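Local coordinates for member of s1p family of ribosomal proteins (Pyrococcus furiosus, PDB 5YH1), which binds manganese through its DHH domain and may act as an exonuclease on nucleic acids, at residues Thr142-Ile145 / Pro146-Arg150; Asp168-Ser171 / Glu172-Lys176; Glu235-Gln238 / Tyr239-Tyr242; Ile275-Ile279 / Leu280-Gly284; Arg377-Asp380 / Gly381-Lys384. All coordinates share one frame; numbering follows the deposited sequence.

Contact 1: Thr142-Ile145 / Pro146-Arg150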
loop_
_atom_site.group_PDB
_atom_site.type_symbol
_atom_site.label_atom_id
_atom_site.label_comp_id
_atom_site.label_asym_id
_atom_site.label_seq_id
_atom_site.Cartn_x
_atom_site.Cartn_y
_atom_site.Cartn_z
ATOM N N THR A 142 -12.303 16.757 -18.415
ATOM C CA THR A 142 -13.224 17.150 -17.361
ATOM C C THR A 142 -13.040 16.320 -16.071
ATOM O O THR A 142 -13.271 16.823 -14.974
ATOM C CB THR A 142 -14.666 17.096 -17.908
ATOM O OG1 THR A 142 -14.815 18.144 -18.882
ATOM C CG2 THR A 142 -15.714 17.273 -16.805
ATOM N N GLU A 143 -12.565 15.084 -16.201
ATOM C CA GLU A 143 -12.293 14.228 -15.032
ATOM C C GLU A 143 -11.134 14.758 -14.176
ATOM O O GLU A 143 -10.950 14.326 -13.038
ATOM C CB GLU A 143 -11.992 12.785 -15.465
ATOM C CG GLU A 143 -13.221 11.957 -15.815
ATOM C CD GLU A 143 -13.972 12.476 -17.036
ATOM O OE1 GLU A 143 -15.215 12.597 -16.956
ATOM O OE2 GLU A 143 -13.330 12.783 -18.070
ATOM N N ASP A 144 -10.352 15.679 -14.730
ATOM C CA ASP A 144 -9.238 16.281 -14.014
ATOM C C ASP A 144 -9.619 17.527 -13.204
ATOM O O ASP A 144 -8.843 17.966 -12.356
ATOM C CB ASP A 144 -8.125 16.612 -14.997
ATOM C CG ASP A 144 -7.619 15.375 -15.724
ATOM O OD1 ASP A 144 -6.967 14.545 -15.060
ATOM O OD2 ASP A 144 -7.889 15.225 -16.935
ATOM N N ILE A 145 -10.812 18.075 -13.449
ATOM C CA ILE A 145 -11.231 19.343 -12.825
ATOM C C ILE A 145 -11.281 19.310 -11.279
ATOM O O ILE A 145 -10.822 20.253 -10.614
ATOM C CB ILE A 145 -12.560 19.828 -13.442
ATOM C CG1 ILE A 145 -12.283 20.333 -14.868
ATOM C CG2 ILE A 145 -13.191 20.933 -12.599
ATOM C CD1 ILE A 145 -13.508 20.736 -15.663
ATOM N N PRO A 146 -11.818 18.233 -10.692
ATOM C CA PRO A 146 -11.806 18.158 -9.220
ATOM C C PRO A 146 -10.427 18.374 -8.603
ATOM O O PRO A 146 -10.303 19.078 -7.607
ATOM C CB PRO A 146 -12.318 16.747 -8.945
ATOM C CG PRO A 146 -13.227 16.460 -10.103
ATOM C CD PRO A 146 -12.613 17.144 -11.293
ATOM N N ALA A 147 -9.392 17.794 -9.206
ATOM C CA ALA A 147 -8.020 18.010 -8.745
ATOM C C ALA A 147 -7.613 19.468 -8.873
ATOM O O ALA A 147 -6.949 20.021 -7.993
ATOM C CB ALA A 147 -7.053 17.127 -9.527
ATOM N N TYR A 148 -8.009 20.095 -9.975
ATOM C CA TYR A 148 -7.628 21.481 -10.234
ATOM C C TYR A 148 -8.367 22.455 -9.308
ATOM O O TYR A 148 -7.794 23.447 -8.881
ATOM C CB TYR A 148 -7.843 21.853 -11.707
ATOM C CG TYR A 148 -7.064 21.009 -12.708
ATOM C CD1 TYR A 148 -5.815 20.470 -12.399
ATOM C CD2 TYR A 148 -7.578 20.768 -13.974
ATOM C CE1 TYR A 148 -5.116 19.717 -13.319
ATOM C CE2 TYR A 148 -6.886 20.009 -14.900
ATOM C CZ TYR A 148 -5.657 19.489 -14.570
ATOM O OH TYR A 148 -4.977 18.742 -15.496
ATOM N N LYS A 149 -9.621 22.169 -8.982
ATOM C CA LYS A 149 -10.341 22.982 -7.989
ATOM C C LYS A 149 -9.597 23.010 -6.658
ATOM O O LYS A 149 -9.503 24.054 -6.023
ATOM C CB LYS A 149 -11.755 22.464 -7.784
ATOM C CG LYS A 149 -12.654 22.788 -8.958
ATOM C CD LYS A 149 -14.040 22.219 -8.763
ATOM C CE LYS A 149 -14.970 22.741 -9.836
ATOM N NZ LYS A 149 -16.379 22.381 -9.535
ATOM N N ARG A 150 -9.027 21.871 -6.267
ATOM C CA ARG A 150 -8.258 21.796 -5.041
ATOM C C ARG A 150 -6.939 22.543 -5.143
ATOM O O ARG A 150 -6.592 23.302 -4.229
ATOM C CB ARG A 150 -8.050 20.344 -4.627
ATOM C CG ARG A 150 -9.333 19.718 -4.104
ATOM C CD ARG A 150 -9.253 18.213 -4.152
ATOM N NE ARG A 150 -10.446 17.557 -3.626
ATOM C CZ ARG A 150 -11.594 17.428 -4.280
ATOM N NH1 ARG A 150 -11.756 17.941 -5.502
ATOM N NH2 ARG A 150 -12.600 16.783 -3.698
HETATM O O HOH W 1 -9.717 14.879 -10.540
#
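Y148 lies against D144 one helical turn back, and its side chain traces this local contact from root to tip. Its CB sits 3.6 Å from the I145 carbonyl O. The D144 carbonyl O lies over one ring face, off-centre toward the rim, 3.5 Å from both Y148 CG and CD2, while also taking a weak hydrogen bond from Y148 N. Further out, Y148 CE2 packs at 3.6 Å on D144 CB; CZ and OH stay 3.8 Å from that same D144 CB, and the hydroxyl bonds to the G139 carbonyl. The buried D144 carboxylate turns elsewhere, to Y107 N and T141 OG1. K149 N gives I145 O a nearly straight bond of 2.8 Å (164°), and the extended K149 chain crosses I145 CG2 with its CE. A water joins E143 O to A147 N. These features mark a helix N-terminus with proline in the first turn, here opening helix 145-152, which follows strand 132-136 of the parallel sheet in the DHH domain.

Contact 2: Asp168-Ser171 / Glu172-Lys176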
loop_
_atom_site.group_PDB
_atom_site.type_symbol
_atom_site.label_atom_id
_atom_site.label_comp_id
_atom_site.label_asym_id
_atom_site.label_seq_id
_atom_site.Cartn_x
_atom_site.Cartn_y
_atom_site.Cartn_z
ATOM N N ASP A 168 -15.666 18.368 -23.569
ATOM C CA ASP A 168 -16.641 19.423 -23.253
ATOM C C ASP A 168 -16.175 20.776 -23.779
ATOM O O ASP A 168 -15.557 21.559 -23.059
ATOM C CB ASP A 168 -16.879 19.500 -21.738
ATOM C CG ASP A 168 -17.566 18.263 -21.189
ATOM O OD1 ASP A 168 -18.530 17.796 -21.822
ATOM O OD2 ASP A 168 -17.161 17.752 -20.120
ATOM N N TRP A 169 -16.469 21.051 -25.041
ATOM C CA TRP A 169 -16.021 22.294 -25.667
ATOM C C TRP A 169 -16.967 23.444 -25.339
ATOM O O TRP A 169 -18.181 23.284 -25.384
ATOM C CB TRP A 169 -15.870 22.104 -27.182
ATOM C CG TRP A 169 -14.810 21.097 -27.489
ATOM C CD1 TRP A 169 -14.989 19.768 -27.717
ATOM C CD2 TRP A 169 -13.401 21.327 -27.531
ATOM N NE1 TRP A 169 -13.776 19.154 -27.920
ATOM C CE2 TRP A 169 -12.784 20.094 -27.815
ATOM C CE3 TRP A 169 -12.601 22.458 -27.361
ATOM C CZ2 TRP A 169 -11.399 19.958 -27.943
ATOM C CZ3 TRP A 169 -11.230 22.329 -27.486
ATOM C CH2 TRP A 169 -10.640 21.080 -27.777
ATOM N N ILE A 170 -16.398 24.585 -24.965
ATOM C CA ILE A 170 -17.182 25.796 -24.705
ATOM C C ILE A 170 -17.062 26.796 -25.856
ATOM O O ILE A 170 -17.918 27.657 -26.015
ATOM C CB ILE A 170 -16.816 26.470 -23.358
ATOM C CG1 ILE A 170 -15.320 26.790 -23.272
ATOM C CG2 ILE A 170 -17.233 25.584 -22.190
ATOM C CD1 ILE A 170 -14.940 27.549 -22.019
ATOM N N SER A 171 -15.996 26.685 -26.645
ATOM C CA SER A 171 -15.883 27.416 -27.903
ATOM C C SER A 171 -15.075 26.572 -28.892
ATOM O O SER A 171 -14.807 25.395 -28.630
ATOM C CB SER A 171 -15.242 28.786 -27.676
ATOM O OG SER A 171 -13.838 28.687 -27.566
ATOM N N GLU A 172 -14.707 27.163 -30.026
ATOM C CA GLU A 172 -13.995 26.437 -31.086
ATOM C C GLU A 172 -12.646 25.894 -30.611
ATOM O O GLU A 172 -12.301 24.750 -30.910
ATOM C CB GLU A 172 -13.822 27.308 -32.349
ATOM C CG GLU A 172 -13.035 28.606 -32.154
ATOM C CD GLU A 172 -13.036 29.505 -33.385
ATOM O OE1 GLU A 172 -11.953 30.018 -33.747
ATOM O OE2 GLU A 172 -14.113 29.707 -33.990
ATOM N N ASP A 173 -11.896 26.696 -29.859
ATOM C CA ASP A 173 -10.584 26.266 -29.366
ATOM C C ASP A 173 -10.453 26.361 -27.834
ATOM O O ASP A 173 -9.360 26.560 -27.319
ATOM C CB ASP A 173 -9.472 27.059 -30.066
ATOM C CG ASP A 173 -9.621 28.556 -29.897
ATOM O OD1 ASP A 173 -10.535 28.987 -29.162
ATOM O OD2 ASP A 173 -8.827 29.302 -30.507
ATOM N N LYS A 174 -11.565 26.207 -27.119
ATOM C CA LYS A 174 -11.542 26.214 -25.660
ATOM C C LYS A 174 -12.499 25.186 -25.068
ATOM O O LYS A 174 -13.666 25.104 -25.464
ATOM C CB LYS A 174 -11.865 27.604 -25.113
ATOM C CG LYS A 174 -11.442 27.774 -23.665
ATOM C CD LYS A 174 -11.575 29.204 -23.167
ATOM C CE LYS A 174 -10.924 29.349 -21.799
ATOM N NZ LYS A 174 -11.326 30.605 -21.108
ATOM N N ALA A 175 -11.987 24.397 -24.123
ATOM C CA ALA A 175 -12.781 23.393 -23.431
ATOM C C ALA A 175 -12.990 23.790 -21.982
ATOM O O ALA A 175 -12.303 24.666 -21.462
ATOM C CB ALA A 175 -12.098 22.040 -23.500
ATOM N N LYS A 176 -13.926 23.108 -21.336
ATOM C CA LYS A 176 -14.273 23.374 -19.945
ATOM C C LYS A 176 -13.054 23.318 -19.020
ATOM O O LYS A 176 -12.854 24.211 -18.196
ATOM C CB LYS A 176 -15.334 22.381 -19.474
ATOM C CG LYS A 176 -15.985 22.767 -18.160
ATOM C CD LYS A 176 -17.020 21.742 -17.722
ATOM C CE LYS A 176 -17.717 22.192 -16.443
ATOM N NZ LYS A 176 -18.370 21.050 -15.743
#
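W169 and A175 pair across the hairpin as an antiparallel non-hydrogen-bonded pair, their CA atoms 4.1 Å apart, while the two flanking carbonyls, D168 O and K174 O, tie the short strands together. K176 N reaches D168 O at 2.8 Å. On the other side of the pair K174 O accepts twice, from I170 N at 2.8 Å and from S171 N at 3.1 Å, so one oxygen grips two successive amides just where the chain turns its corner at I170. This is a small beta hairpin, 169-171 with 174-175, standing at the surface of the DHH domain and separate from the central parallel sheet. Among its side chains, W169 meets both the opposite strand and the chain beyond. The A175 methyl lies over the six-membered ring, in a CH-pi contact 4.2 Å from the centroid and displaced toward the rim, and K174 O comes to the ring edge, 3.4 Å from W169 CE3. Beyond the hairpin the indole makes a cation-pi contact with R192, whose guanidinium also bonds E172 O, and meets the H189 ring nearly at right angles. I170 sends CG1 between its own backbone N and carbonyl carbon (chi1 56°), which brings CD1 to 3.9 Å from K174 CG as the two chains pass at a slant. At the open end of the ladder, D168 CB lies near K176 CB, and D168 OD2 is hydrogen-bonded to T142 OG1.

Contact 3: Glu235-Gln238 / Tyr239-Tyr242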
loop_
_atom_site.group_PDB
_atom_site.type_symbol
_atom_site.label_atom_id
_atom_site.label_comp_id
_atom_site.label_asym_id
_atom_site.label_seq_id
_atom_site.Cartn_x
_atom_site.Cartn_y
_atom_site.Cartn_z
ATOM N N GLU A 235 3.742 12.827 -38.479
ATOM C CA GLU A 235 4.812 13.270 -37.584
ATOM C C GLU A 235 5.627 12.095 -37.051
ATOM O O GLU A 235 6.841 12.206 -36.900
ATOM C CB GLU A 235 4.247 14.067 -36.395
ATOM C CG GLU A 235 3.653 15.425 -36.756
ATOM C CD GLU A 235 2.175 15.399 -37.068
ATOM O OE1 GLU A 235 1.575 16.485 -37.068
ATOM O OE2 GLU A 235 1.597 14.328 -37.312
ATOM N N PHE A 236 4.957 10.978 -36.765
ATOM C CA PHE A 236 5.607 9.814 -36.150
ATOM C C PHE A 236 6.642 9.241 -37.118
ATOM O O PHE A 236 7.779 8.943 -36.737
ATOM C CB PHE A 236 4.558 8.760 -35.749
ATOM C CG PHE A 236 5.128 7.423 -35.338
ATOM C CD1 PHE A 236 5.964 7.309 -34.235
ATOM C CD2 PHE A 236 4.783 6.265 -36.032
ATOM C CE1 PHE A 236 6.469 6.079 -33.843
ATOM C CE2 PHE A 236 5.285 5.020 -35.644
ATOM C CZ PHE A 236 6.134 4.931 -34.547
ATOM N N TYR A 237 6.251 9.140 -38.382
ATOM C CA TYR A 237 7.111 8.521 -39.386
ATOM C C TYR A 237 8.348 9.367 -39.634
ATOM O O TYR A 237 9.392 8.829 -39.955
ATOM C CB TYR A 237 6.310 8.197 -40.654
ATOM C CG TYR A 237 5.216 7.189 -40.350
ATOM C CD1 TYR A 237 5.534 5.877 -39.985
ATOM C CD2 TYR A 237 3.878 7.552 -40.370
ATOM C CE1 TYR A 237 4.542 4.948 -39.678
ATOM C CE2 TYR A 237 2.878 6.626 -40.065
ATOM C CZ TYR A 237 3.221 5.329 -39.721
ATOM O OH TYR A 237 2.234 4.413 -39.420
ATOM N N GLN A 238 8.254 10.679 -39.408
ATOM C CA GLN A 238 9.449 11.530 -39.380
ATOM C C GLN A 238 10.262 11.312 -38.102
ATOM O O GLN A 238 11.491 11.214 -38.153
ATOM C CB GLN A 238 9.076 13.010 -39.489
ATOM C CG GLN A 238 8.382 13.406 -40.791
ATOM C CD GLN A 238 7.927 14.857 -40.769
ATOM O OE1 GLN A 238 8.747 15.782 -40.803
ATOM N NE2 GLN A 238 6.623 15.066 -40.701
ATOM N N TYR A 239 9.585 11.279 -36.951
ATOM C CA TYR A 239 10.277 11.104 -35.662
ATOM C C TYR A 239 11.119 9.815 -35.655
ATOM O O TYR A 239 12.195 9.781 -35.082
ATOM C CB TYR A 239 9.283 11.092 -34.486
ATOM C CG TYR A 239 8.809 12.457 -34.012
ATOM C CD1 TYR A 239 9.716 13.416 -33.572
ATOM C CD2 TYR A 239 7.453 12.771 -33.967
ATOM C CE1 TYR A 239 9.293 14.649 -33.114
ATOM C CE2 TYR A 239 7.016 14.014 -33.510
ATOM C CZ TYR A 239 7.941 14.947 -33.084
ATOM O OH TYR A 239 7.529 16.189 -32.642
ATOM N N LEU A 240 10.625 8.767 -36.300
ATOM C CA LEU A 240 11.354 7.494 -36.398
ATOM C C LEU A 240 12.784 7.604 -36.940
ATOM O O LEU A 240 13.660 6.811 -36.573
ATOM C CB LEU A 240 10.588 6.517 -37.286
ATOM C CG LEU A 240 9.357 5.844 -36.679
ATOM C CD1 LEU A 240 8.675 5.009 -37.758
ATOM C CD2 LEU A 240 9.721 4.975 -35.476
ATOM N N GLU A 241 13.015 8.566 -37.826
ATOM C CA GLU A 241 14.337 8.758 -38.413
ATOM C C GLU A 241 15.400 9.108 -37.369
ATOM O O GLU A 241 16.555 8.703 -37.503
ATOM C CB GLU A 241 14.269 9.821 -39.518
ATOM C CG GLU A 241 13.561 9.328 -40.773
ATOM C CD GLU A 241 14.436 8.367 -41.558
ATOM O OE1 GLU A 241 15.405 8.844 -42.193
ATOM O OE2 GLU A 241 14.182 7.140 -41.515
ATOM N N TYR A 242 15.019 9.831 -36.314
ATOM C CA TYR A 242 15.971 10.163 -35.245
ATOM C C TYR A 242 16.372 8.934 -34.428
ATOM O O TYR A 242 17.482 8.867 -33.903
ATOM C CB TYR A 242 15.397 11.218 -34.306
ATOM C CG TYR A 242 15.185 12.563 -34.958
ATOM C CD1 TYR A 242 16.248 13.437 -35.157
ATOM C CD2 TYR A 242 13.924 12.958 -35.369
ATOM C CE1 TYR A 242 16.052 14.668 -35.755
ATOM C CE2 TYR A 242 13.723 14.179 -35.966
ATOM C CZ TYR A 242 14.788 15.027 -36.157
ATOM O OH TYR A 242 14.564 16.250 -36.744
#
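F236 and L240, one turn apart on helix 234-245, make the main apolar contact of this segment. L240 CG sits over the phenyl face in a CH-pi approach, 4.1 Å from the ring centroid and 17° off its normal, while L240 CD2 closes on F236 CZ at 3.7 Å. The ring can lie beneath the leucine because F236 CG is anti to its backbone N (chi1 169°). L240 CD1 reaches Y237 CD1 at 3.9 Å while still touching the F236 ring. Y239 lies along E235, its CD2 3.0 Å from E235 O.

Backbone hydrogen bonds set this spacing. Y239 N binds E235 O and L240 N binds F236 O, both at 2.9 Å, whereas E241 N turns to Q238 O at 3.1 Å, an i to i+3 link with the donor well above the carbonyl plane.

The polar ends find partners elsewhere in the chain: E235 bonds Y194 and S31, Q238 bonds K30 N, Y239 bonds E205 and Y242 bonds the L28 carbonyl. F236 and L240 pack on helix 221-229, which ends at the manganese ligand D229; the side chain of F236 lies about 8 Å from that of D229. Pairing at i and i+4 is the ordinary spacing of an alpha helix, and through it helix 234-245 packs on helix 221-229, probably as part of the surroundings of the manganese site.

Contact 4: Ile275-Ile279 / Leu280-Gly284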
loop_
_atom_site.group_PDB
_atom_site.type_symbol
_atom_site.label_atom_id
_atom_site.label_comp_id
_atom_site.label_asym_id
_atom_site.label_seq_id
_atom_site.Cartn_x
_atom_site.Cartn_y
_atom_site.Cartn_z
ATOM N N ILE A 275 16.621 3.587 -13.734
ATOM C CA ILE A 275 16.316 2.483 -14.642
ATOM C C ILE A 275 15.707 2.998 -15.951
ATOM O O ILE A 275 16.182 2.656 -17.030
ATOM C CB ILE A 275 15.352 1.465 -13.999
ATOM C CG1 ILE A 275 15.838 1.094 -12.588
ATOM C CG2 ILE A 275 15.239 0.215 -14.864
ATOM C CD1 ILE A 275 14.935 0.132 -11.844
ATOM N N ILE A 276 14.650 3.797 -15.850
ATOM C CA ILE A 276 13.921 4.264 -17.034
ATOM C C ILE A 276 14.832 5.007 -18.038
ATOM O O ILE A 276 14.702 4.818 -19.243
ATOM C CB ILE A 276 12.682 5.114 -16.634
ATOM C CG1 ILE A 276 11.795 5.424 -17.842
ATOM C CG2 ILE A 276 13.084 6.414 -15.957
ATOM C CD1 ILE A 276 11.120 4.218 -18.443
ATOM N N GLU A 277 15.760 5.823 -17.536
ATOM C CA GLU A 277 16.683 6.571 -18.395
ATOM C C GLU A 277 17.567 5.644 -19.233
ATOM O O GLU A 277 17.929 5.984 -20.367
ATOM C CB GLU A 277 17.602 7.492 -17.583
ATOM C CG GLU A 277 16.894 8.543 -16.744
ATOM C CD GLU A 277 16.553 8.069 -15.338
ATOM O OE1 GLU A 277 16.680 6.863 -15.043
ATOM O OE2 GLU A 277 16.138 8.912 -14.523
ATOM N N GLU A 278 17.927 4.497 -18.657
ATOM C CA GLU A 278 18.765 3.518 -19.334
ATOM C C GLU A 278 17.978 2.815 -20.419
ATOM O O GLU A 278 18.474 2.614 -21.531
ATOM C CB GLU A 278 19.302 2.478 -18.347
ATOM C CG GLU A 278 20.094 3.046 -17.175
ATOM C CD GLU A 278 21.368 3.745 -17.593
ATOM O OE1 GLU A 278 21.756 3.676 -18.776
ATOM O OE2 GLU A 278 22.000 4.369 -16.725
ATOM N N ILE A 279 16.743 2.454 -20.101
ATOM C CA ILE A 279 15.872 1.801 -21.065
ATOM C C ILE A 279 15.568 2.740 -22.244
ATOM O O ILE A 279 15.517 2.297 -23.392
ATOM C CB ILE A 279 14.579 1.323 -20.391
ATOM C CG1 ILE A 279 14.904 0.231 -19.359
ATOM C CG2 ILE A 279 13.585 0.788 -21.418
ATOM C CD1 ILE A 279 13.774 -0.034 -18.383
ATOM N N LEU A 280 15.398 4.031 -21.955
ATOM C CA LEU A 280 15.072 5.028 -22.979
ATOM C C LEU A 280 16.279 5.512 -23.794
ATOM O O LEU A 280 16.111 6.318 -24.722
ATOM C CB LEU A 280 14.407 6.244 -22.333
ATOM C CG LEU A 280 12.980 6.050 -21.849
ATOM C CD1 LEU A 280 12.550 7.299 -21.106
ATOM C CD2 LEU A 280 12.025 5.730 -22.994
ATOM N N LEU A 281 17.474 5.045 -23.423
ATOM C CA LEU A 281 18.730 5.346 -24.104
ATOM C C LEU A 281 19.065 6.832 -24.046
ATOM O O LEU A 281 19.354 7.432 -25.067
ATOM C CB LEU A 281 18.710 4.849 -25.563
ATOM C CG LEU A 281 20.084 4.702 -26.252
ATOM C CD1 LEU A 281 20.747 3.405 -25.848
ATOM C CD2 LEU A 281 19.969 4.748 -27.769
ATOM N N ILE A 282 19.013 7.438 -22.862
ATOM C CA ILE A 282 19.393 8.850 -22.753
ATOM C C ILE A 282 20.639 9.082 -21.927
ATOM O O ILE A 282 21.019 10.222 -21.693
ATOM C CB ILE A 282 18.249 9.748 -22.240
ATOM C CG1 ILE A 282 17.881 9.416 -20.797
ATOM C CG2 ILE A 282 17.031 9.619 -23.145
ATOM C CD1 ILE A 282 17.053 10.501 -20.141
ATOM N N THR A 283 21.262 8.008 -21.473
ATOM C CA THR A 283 22.573 8.084 -20.856
ATOM C C THR A 283 23.580 7.576 -21.883
ATOM O O THR A 283 23.221 6.952 -22.889
ATOM C CB THR A 283 22.664 7.206 -19.582
ATOM O OG1 THR A 283 22.699 5.823 -19.940
ATOM C CG2 THR A 283 21.482 7.436 -18.664
ATOM N N GLY A 284 24.850 7.813 -21.628
ATOM C CA GLY A 284 25.877 7.246 -22.483
ATOM C C GLY A 284 26.187 5.789 -22.194
ATOM O O GLY A 284 27.090 5.227 -22.802
#
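T283 OG1 lies between its backbone N and carbonyl carbon (chi1 72°), and E278 folds at chi2 (-64°); together these turns bring hydroxyl and carboxylate together, the two side chains crossing at about a right angle. T283 OG1 donates to E278 OE1 at 2.6 Å, meeting it from above the carboxylate plane, and itself accepts from N285 N, so the threonine links the glutamate to the start of the next helix. I282 CG1 settles 3.8 Å from E277 CB as the two chains slant past one another. I276 CG1 and L280 CD1 run side by side at 3.8 Å; both residues touch I260 of helix 250-267, and L280 also packs on helix 66-86.

In the backbone, I282 N gives E277 O an almost straight bond of 3.1 Å (175°). L281 N reaches back to E278 O at 3.2 Å, well above its carbonyl plane, and L280 N completes the last regular helical bond to I276 O. L281 takes positive phi, although it is not a glycine, and that reversal carries the chain away from the helix. Positive phi with two bonds back into the last turn defines a Schellman motif, here ending helix 276-279 before helix 286-311.

Contact 5: Arg377-Asp380 / Gly381-Lys384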
loop_
_atom_site.group_PDB
_atom_site.type_symbol
_atom_site.label_atom_id
_atom_site.label_comp_id
_atom_site.label_asym_id
_atom_site.label_seq_id
_atom_site.Cartn_x
_atom_site.Cartn_y
_atom_site.Cartn_z
ATOM N N ARG A 377 -12.033 -3.165 -27.176
ATOM C CA ARG A 377 -11.091 -2.781 -28.228
ATOM C C ARG A 377 -11.693 -3.037 -29.594
ATOM O O ARG A 377 -12.223 -4.109 -29.853
ATOM C CB ARG A 377 -9.777 -3.528 -28.058
ATOM C CG ARG A 377 -8.949 -2.940 -26.937
ATOM C CD ARG A 377 -7.851 -3.865 -26.484
ATOM N NE ARG A 377 -6.648 -3.106 -26.160
ATOM C CZ ARG A 377 -6.284 -2.699 -24.947
ATOM N NH1 ARG A 377 -7.025 -2.957 -23.882
ATOM N NH2 ARG A 377 -5.151 -2.025 -24.796
ATOM N N ALA A 378 -11.628 -2.017 -30.444
ATOM C CA ALA A 378 -12.188 -2.039 -31.788
ATOM C C ALA A 378 -11.069 -1.819 -32.798
ATOM O O ALA A 378 -10.315 -0.864 -32.683
ATOM C CB ALA A 378 -13.226 -0.941 -31.927
ATOM N N SER A 379 -10.945 -2.710 -33.774
ATOM C CA SER A 379 -10.001 -2.497 -34.877
ATOM C C SER A 379 -10.441 -1.331 -35.768
ATOM O O SER A 379 -11.601 -0.901 -35.729
ATOM C CB SER A 379 -9.902 -3.753 -35.733
ATOM O OG SER A 379 -11.141 -3.995 -36.368
ATOM N N ASP A 380 -9.509 -0.831 -36.575
ATOM C CA ASP A 380 -9.798 0.242 -37.538
ATOM C C ASP A 380 -10.982 -0.101 -38.421
ATOM O O ASP A 380 -11.783 0.765 -38.739
ATOM C CB ASP A 380 -8.579 0.526 -38.404
ATOM C CG ASP A 380 -7.455 1.150 -37.619
ATOM O OD1 ASP A 380 -7.718 1.699 -36.528
ATOM O OD2 ASP A 380 -6.306 1.092 -38.087
ATOM N N GLY A 381 -11.102 -1.374 -38.781
ATOM C CA GLY A 381 -12.247 -1.872 -39.541
ATOM C C GLY A 381 -13.617 -1.548 -38.966
ATOM O O GLY A 381 -14.600 -1.477 -39.713
HETATM N N MSE A 382 -13.696 -1.356 -37.648
HETATM C CA MSE A 382 -14.971 -1.022 -36.997
HETATM C C MSE A 382 -15.448 0.370 -37.380
HETATM O O MSE A 382 -16.638 0.673 -37.285
HETATM C CB MSE A 382 -14.840 -1.127 -35.473
HETATM C CG MSE A 382 -14.449 -2.517 -34.975
HETATM SE SE MSE A 382 -15.940 -3.753 -35.251
HETATM C CE MSE A 382 -17.342 -2.787 -34.239
ATOM N N ALA A 383 -14.541 1.238 -37.818
ATOM C CA ALA A 383 -14.940 2.561 -38.314
ATOM C C ALA A 383 -15.976 2.465 -39.454
ATOM O O ALA A 383 -16.855 3.305 -39.556
ATOM C CB ALA A 383 -13.721 3.351 -38.768
ATOM N N LYS A 384 -15.886 1.418 -40.273
ATOM C CA LYS A 384 -16.835 1.177 -41.368
ATOM C C LYS A 384 -18.273 0.962 -40.891
ATOM O O LYS A 384 -19.207 0.975 -41.696
ATOM C CB LYS A 384 -16.389 -0.034 -42.205
ATOM C CG LYS A 384 -15.040 0.167 -42.896
ATOM C CD LYS A 384 -14.682 -0.994 -43.818
ATOM C CE LYS A 384 -13.875 -2.107 -43.140
ATOM N NZ LYS A 384 -12.527 -2.307 -43.760
#
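M382, a selenomethionine, bends back over the end of strand 373-378, its CG lying 3.6 Å from the A378 methyl, which points across at it. Its CG stands anti to its own carbonyl carbon (chi1 -60°), and further bends at chi2 and chi3 lead the selenium away from this contact; the side chain also touches P363 and F387. F387 touches A378 too, so strand end and turn share one apolar neighbour. The same CB and CG lean on the S379 carbonyl, with M382 CB 3.3 Å from S379 O.

S379 is turned differently. Its hydroxyl is 3.9 Å from M382 CG, yet its hydrogen bonds are with the S362 carbonyl and I364 N at the start of the neighbouring strand, which satisfy this buried group. The D380 side chain starts away from the turn; its backbone N donates to E360 OE2. The A383 methyl, in contrast, rests 3.2 Å from D380 O.

Two backbone bonds of matching form close the turn: M382 N to S379 O and A383 N to D380 O, both 2.9 Å long. In each the donor stands well above the carbonyl plane, about 50° out of it. K384 N adds another such i to i+3 link to G381 O. Successive i to i+3 bonds are characteristic of consecutive tight turns with helical backbone angles, here taking the chain off an inner strand of the six-stranded mixed sheet toward helix 389-399.

In the fold
Contact 2 is a surface hairpin, contact 4 is buried, and contacts 1, 3 and 5 are partly buried. Contacts 1 and 2 belong to the DHH domain and touch directly, I145 packing on K176. Contacts 3 and 4, about 19 Å apart between centres, do not touch, yet both send apolar side chains to helix 250-267. Contact 5 stands in the mixed-sheet region away from the manganese site. Chemistry follows place: a carbonyl over a tyrosine face in 1, whose R150 turns to E263 and E299 of the second subunit, strand pairing with an indole in 2, aromatic-aliphatic packing in 3, a hydroxyl-carboxylate bond in 4, and i to i+3 backbone bonds with selenomethionine on alanine in 5.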